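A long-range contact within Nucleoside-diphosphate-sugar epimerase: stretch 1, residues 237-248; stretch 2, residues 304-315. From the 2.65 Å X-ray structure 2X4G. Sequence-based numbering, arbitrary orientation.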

# COMPACT_ATOMS: atom_id res chain seq x y z
N GLU A 237 16.77 23.72 -21.48
CA GLU A 237 17.12 24.05 -20.09
C GLU A 237 15.96 23.83 -19.12
O GLU A 237 14.78 23.87 -19.49
CB GLU A 237 17.55 25.51 -20.01
CG GLU A 237 18.81 25.86 -20.82
CD GLU A 237 20.01 25.04 -20.40
OE1 GLU A 237 20.70 24.48 -21.28
OE2 GLU A 237 20.25 24.95 -19.17
N ARG A 238 16.29 23.58 -17.86
CA ARG A 238 15.30 23.52 -16.77
C ARG A 238 15.22 24.88 -16.08
O ARG A 238 16.20 25.63 -16.05
CB ARG A 238 15.68 22.47 -15.73
CG ARG A 238 16.13 21.15 -16.35
CD ARG A 238 15.95 19.95 -15.44
NE ARG A 238 17.10 19.76 -14.56
CZ ARG A 238 17.50 18.59 -14.06
NH1 ARG A 238 16.88 17.45 -14.35
NH2 ARG A 238 18.57 18.56 -13.28
N TYR A 239 14.05 25.21 -15.55
CA TYR A 239 13.90 26.41 -14.74
C TYR A 239 13.03 26.11 -13.54
O TYR A 239 11.84 25.83 -13.67
CB TYR A 239 13.30 27.55 -15.55
CG TYR A 239 14.20 28.01 -16.65
CD1 TYR A 239 14.11 27.46 -17.92
CD2 TYR A 239 15.16 28.97 -16.41
CE1 TYR A 239 14.95 27.90 -18.94
CE2 TYR A 239 16.00 29.40 -17.42
CZ TYR A 239 15.89 28.86 -18.68
OH TYR A 239 16.74 29.30 -19.66
N LEU A 240 13.66 26.15 -12.36
CA LEU A 240 12.96 26.03 -11.10
C LEU A 240 12.15 27.30 -10.78
O LEU A 240 12.67 28.43 -10.80
CB LEU A 240 13.97 25.74 -10.00
CG LEU A 240 14.58 24.34 -9.97
CD1 LEU A 240 15.81 24.33 -9.06
CD2 LEU A 240 13.52 23.32 -9.50
N LEU A 241 10.85 27.10 -10.54
CA LEU A 241 9.91 28.17 -10.29
C LEU A 241 9.54 28.01 -8.82
O LEU A 241 8.80 27.12 -8.48
CB LEU A 241 8.71 28.04 -11.24
CG LEU A 241 9.05 28.01 -12.75
CD1 LEU A 241 7.82 27.76 -13.59
CD2 LEU A 241 9.74 29.31 -13.19
N THR A 242 10.09 28.87 -7.97
CA THR A 242 10.12 28.66 -6.53
C THR A 242 9.41 29.76 -5.81
O THR A 242 9.25 30.85 -6.34
CB THR A 242 11.56 28.64 -6.00
OG1 THR A 242 12.16 29.92 -6.21
CG2 THR A 242 12.39 27.62 -6.73
N GLY A 243 9.02 29.47 -4.57
CA GLY A 243 8.22 30.38 -3.74
C GLY A 243 8.92 30.57 -2.42
O GLY A 243 9.73 31.48 -2.30
N HIS A 244 8.61 29.72 -1.45
CA HIS A 244 9.22 29.79 -0.11
C HIS A 244 9.82 28.46 0.26
O HIS A 244 9.17 27.42 0.11
CB HIS A 244 8.18 30.18 0.94
CG HIS A 244 7.50 31.48 0.65
ND1 HIS A 244 6.19 31.56 0.24
CD2 HIS A 244 7.97 32.75 0.67
CE1 HIS A 244 5.86 32.82 0.04
NE2 HIS A 244 6.93 33.57 0.29
N ASN A 245 11.07 28.48 0.72
CA ASN A 245 11.67 27.30 1.34
C ASN A 245 11.19 27.20 2.77
O ASN A 245 11.20 28.16 3.51
CB ASN A 245 13.18 27.38 1.28
CG ASN A 245 13.70 27.26 -0.11
OD1 ASN A 245 13.28 26.41 -0.88
ND2 ASN A 245 14.61 28.10 -0.44
N LEU A 246 10.75 26.01 3.15
CA LEU A 246 9.89 25.85 4.29
C LEU A 246 10.14 24.53 4.98
O LEU A 246 10.17 23.50 4.32
CB LEU A 246 8.45 25.86 3.77
CG LEU A 246 7.42 26.72 4.46
CD1 LEU A 246 8.00 28.09 4.77
CD2 LEU A 246 6.25 26.84 3.55
N GLU A 247 10.29 24.54 6.29
CA GLU A 247 10.22 23.30 7.04
C GLU A 247 8.75 22.81 7.06
O GLU A 247 7.81 23.62 7.11
CB GLU A 247 10.75 23.51 8.47
CG GLU A 247 12.27 23.75 8.58
CD GLU A 247 13.09 22.49 8.41
OE1 GLU A 247 12.49 21.43 8.16
OE2 GLU A 247 14.34 22.55 8.50
N MET A 248 8.55 21.50 7.00
CA MET A 248 7.21 20.93 7.10
C MET A 248 6.56 21.23 8.43
O MET A 248 5.34 21.29 8.51
CB MET A 248 7.24 19.42 6.89
CG MET A 248 7.19 18.99 5.43
SD MET A 248 5.54 19.19 4.72
CE MET A 248 5.77 20.79 3.94
N GLN A 304 13.42 18.73 -1.10
CA GLN A 304 14.47 19.70 -0.70
C GLN A 304 14.09 21.15 -0.99
O GLN A 304 13.09 21.42 -1.64
CB GLN A 304 15.79 19.38 -1.39
CG GLN A 304 15.77 19.42 -2.91
CD GLN A 304 17.10 19.04 -3.51
OE1 GLN A 304 18.15 19.26 -2.90
NE2 GLN A 304 17.08 18.46 -4.70
N PHE A 305 14.91 22.07 -0.46
CA PHE A 305 14.79 23.49 -0.77
C PHE A 305 15.28 23.68 -2.19
O PHE A 305 16.14 22.93 -2.65
CB PHE A 305 15.63 24.37 0.16
CG PHE A 305 15.11 24.48 1.59
CD1 PHE A 305 13.82 24.10 1.94
CD2 PHE A 305 15.92 25.01 2.57
CE1 PHE A 305 13.38 24.24 3.26
CE2 PHE A 305 15.47 25.15 3.87
CZ PHE A 305 14.19 24.76 4.21
N LEU A 306 14.74 24.69 -2.86
CA LEU A 306 15.05 24.98 -4.26
C LEU A 306 15.62 26.40 -4.40
O LEU A 306 15.21 27.30 -3.67
CB LEU A 306 13.80 24.79 -5.12
CG LEU A 306 13.07 23.44 -4.99
CD1 LEU A 306 12.04 23.23 -6.11
CD2 LEU A 306 14.04 22.25 -4.96
N ASP A 307 16.57 26.57 -5.31
CA ASP A 307 17.23 27.84 -5.60
C ASP A 307 16.54 28.42 -6.81
O ASP A 307 16.53 27.79 -7.87
CB ASP A 307 18.72 27.59 -5.93
CG ASP A 307 19.56 28.89 -6.06
OD1 ASP A 307 20.81 28.79 -6.18
OD2 ASP A 307 18.99 30.01 -6.04
N GLY A 308 15.97 29.61 -6.66
CA GLY A 308 15.25 30.29 -7.74
C GLY A 308 16.01 31.27 -8.62
O GLY A 308 15.40 31.97 -9.42
N ARG A 309 17.33 31.31 -8.51
CA ARG A 309 18.13 32.33 -9.21
C ARG A 309 18.09 32.27 -10.74
O ARG A 309 18.06 33.31 -11.41
CB ARG A 309 19.60 32.24 -8.77
CG ARG A 309 19.90 32.80 -7.37
CD ARG A 309 21.21 32.18 -6.84
NE ARG A 309 21.92 33.03 -5.89
CZ ARG A 309 23.11 32.72 -5.36
NH1 ARG A 309 23.71 31.57 -5.68
NH2 ARG A 309 23.70 33.56 -4.50
N LYS A 310 18.13 31.06 -11.29
CA LYS A 310 18.18 30.90 -12.75
C LYS A 310 16.95 31.55 -13.34
O LYS A 310 17.08 32.40 -14.21
CB LYS A 310 18.25 29.43 -13.15
CG LYS A 310 18.49 29.17 -14.63
CD LYS A 310 18.68 27.69 -14.88
CE LYS A 310 19.01 27.36 -16.34
NZ LYS A 310 19.17 25.88 -16.60
N ALA A 311 15.76 31.19 -12.85
CA ALA A 311 14.50 31.79 -13.33
C ALA A 311 14.49 33.32 -13.22
O ALA A 311 14.04 34.02 -14.12
CB ALA A 311 13.31 31.21 -12.59
N ARG A 312 14.97 33.83 -12.09
CA ARG A 312 15.01 35.24 -11.86
C ARG A 312 15.88 36.00 -12.85
O ARG A 312 15.45 36.99 -13.42
CB ARG A 312 15.55 35.51 -10.46
CG ARG A 312 15.55 36.97 -10.09
CD ARG A 312 16.10 37.19 -8.73
NE ARG A 312 15.35 38.24 -8.06
CZ ARG A 312 14.65 38.09 -6.95
NH1 ARG A 312 14.60 36.91 -6.32
NH2 ARG A 312 14.00 39.12 -6.44
N GLU A 313 17.11 35.54 -13.04
CA GLU A 313 18.06 36.23 -13.91
C GLU A 313 17.69 36.08 -15.39
O GLU A 313 17.70 37.04 -16.14
CB GLU A 313 19.47 35.73 -13.62
CG GLU A 313 19.90 36.02 -12.15
CD GLU A 313 21.37 35.67 -11.84
OE1 GLU A 313 21.60 34.77 -10.98
OE2 GLU A 313 22.29 36.29 -12.45
N GLU A 314 17.32 34.87 -15.79
CA GLU A 314 17.00 34.62 -17.18
C GLU A 314 15.58 34.99 -17.53
O GLU A 314 15.35 35.64 -18.54
CB GLU A 314 17.23 33.15 -17.51
CG GLU A 314 18.66 32.71 -17.18
CD GLU A 314 19.17 31.56 -18.03
OE1 GLU A 314 20.22 31.00 -17.65
OE2 GLU A 314 18.53 31.20 -19.05
N LEU A 315 14.62 34.60 -16.71
CA LEU A 315 13.20 34.78 -17.06
C LEU A 315 12.60 36.09 -16.56
O LEU A 315 11.58 36.52 -17.06
CB LEU A 315 12.34 33.61 -16.57
CG LEU A 315 12.91 32.23 -16.92
CD1 LEU A 315 12.06 31.11 -16.36
CD2 LEU A 315 13.06 32.11 -18.43
O HOH W 1 15.29 29.04 -10.93

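A polar group can be drawn into a protein contact at little cost provided that its hydrogen-bonding capacity is met, and the packing of residues 237–248 against residues 304–315 illustrates how side chains, backbone and solvent share that task. Strand 238–241 crosses helix 309–315 at a steep angle, their N-to-C directions 108° apart and their axes 6.9 Å apart at closest approach.

Lys-310 reaches across with all four chi angles in t, and this extended chain carries its ammonium group to two acceptors. Lys-310 NZ lies 2.9 Å from Glu-237 OE2, a hydrogen bond within a salt bridge, and donates also to the backbone Arg-238 O at 3.0 Å. The same Lys-310 NZ stands over a face of the Tyr-239 ring, 5.0 Å from the centroid and 15° off the normal, a cation-pi arrangement that adds to the two conventional bonds. Leu-315 CD2 lies over the opposite face, 4.2 Å from the centroid of the Tyr-239 ring in a CH-pi contact. At the ring edge the phenol finds its acceptor: Tyr-239 OH donates to Glu-314 OE2 at 2.7 Å. Both of these oxygens have further hydrogen bonds elsewhere in the structure.

Where strand backbone meets helix backbone, a water bridges the two. Water 1 donates to Leu-240 O at 2.7 Å and accepts from Ala-311 N at 2.9 Å, so that an amide in the first turn of the helix is satisfied by solvent. Ala-311 CB approaches Leu-240 O to 3.4 Å; the water is the polar partner of this carbonyl within the contact, although it has more acceptors in reach than protons to give. Nearby, Asp-307 OD2 accepts from Arg-309 N at 3.2 Å, providing for another early helix amide from within its own stretch.

Beyond the strand crossing, Asn-245 uses both ends of its amide on one residue. Leu-306 N donates to Asn-245 OD1 at 3.0 Å with an angle of 158°, and Asn-245 ND2 returns a weak bond to Leu-306 O at 3.4 Å. The side chain thereby pairs with a backbone amide and carbonyl much as a neighbouring strand would. Asn-245 OD1 is also hydrogen-bonded elsewhere in the structure. Asn-245 CB rests over a face of the Phe-305 ring, 3.5 Å from the centroid.

Apolar contacts fill the space between these polar sites. Leu-240 CD2 meets Leu-306 CD1 at 3.7 Å, and Leu-241 CD2 lies 4.1 Å from Ala-311 CB. At Gly-308 the fit is tight: Thr-242 OG1 is 3.5 Å from Gly-308 CA, and a CB on Gly-308 would come within 2.4 Å of Thr-242 OG1, a clash.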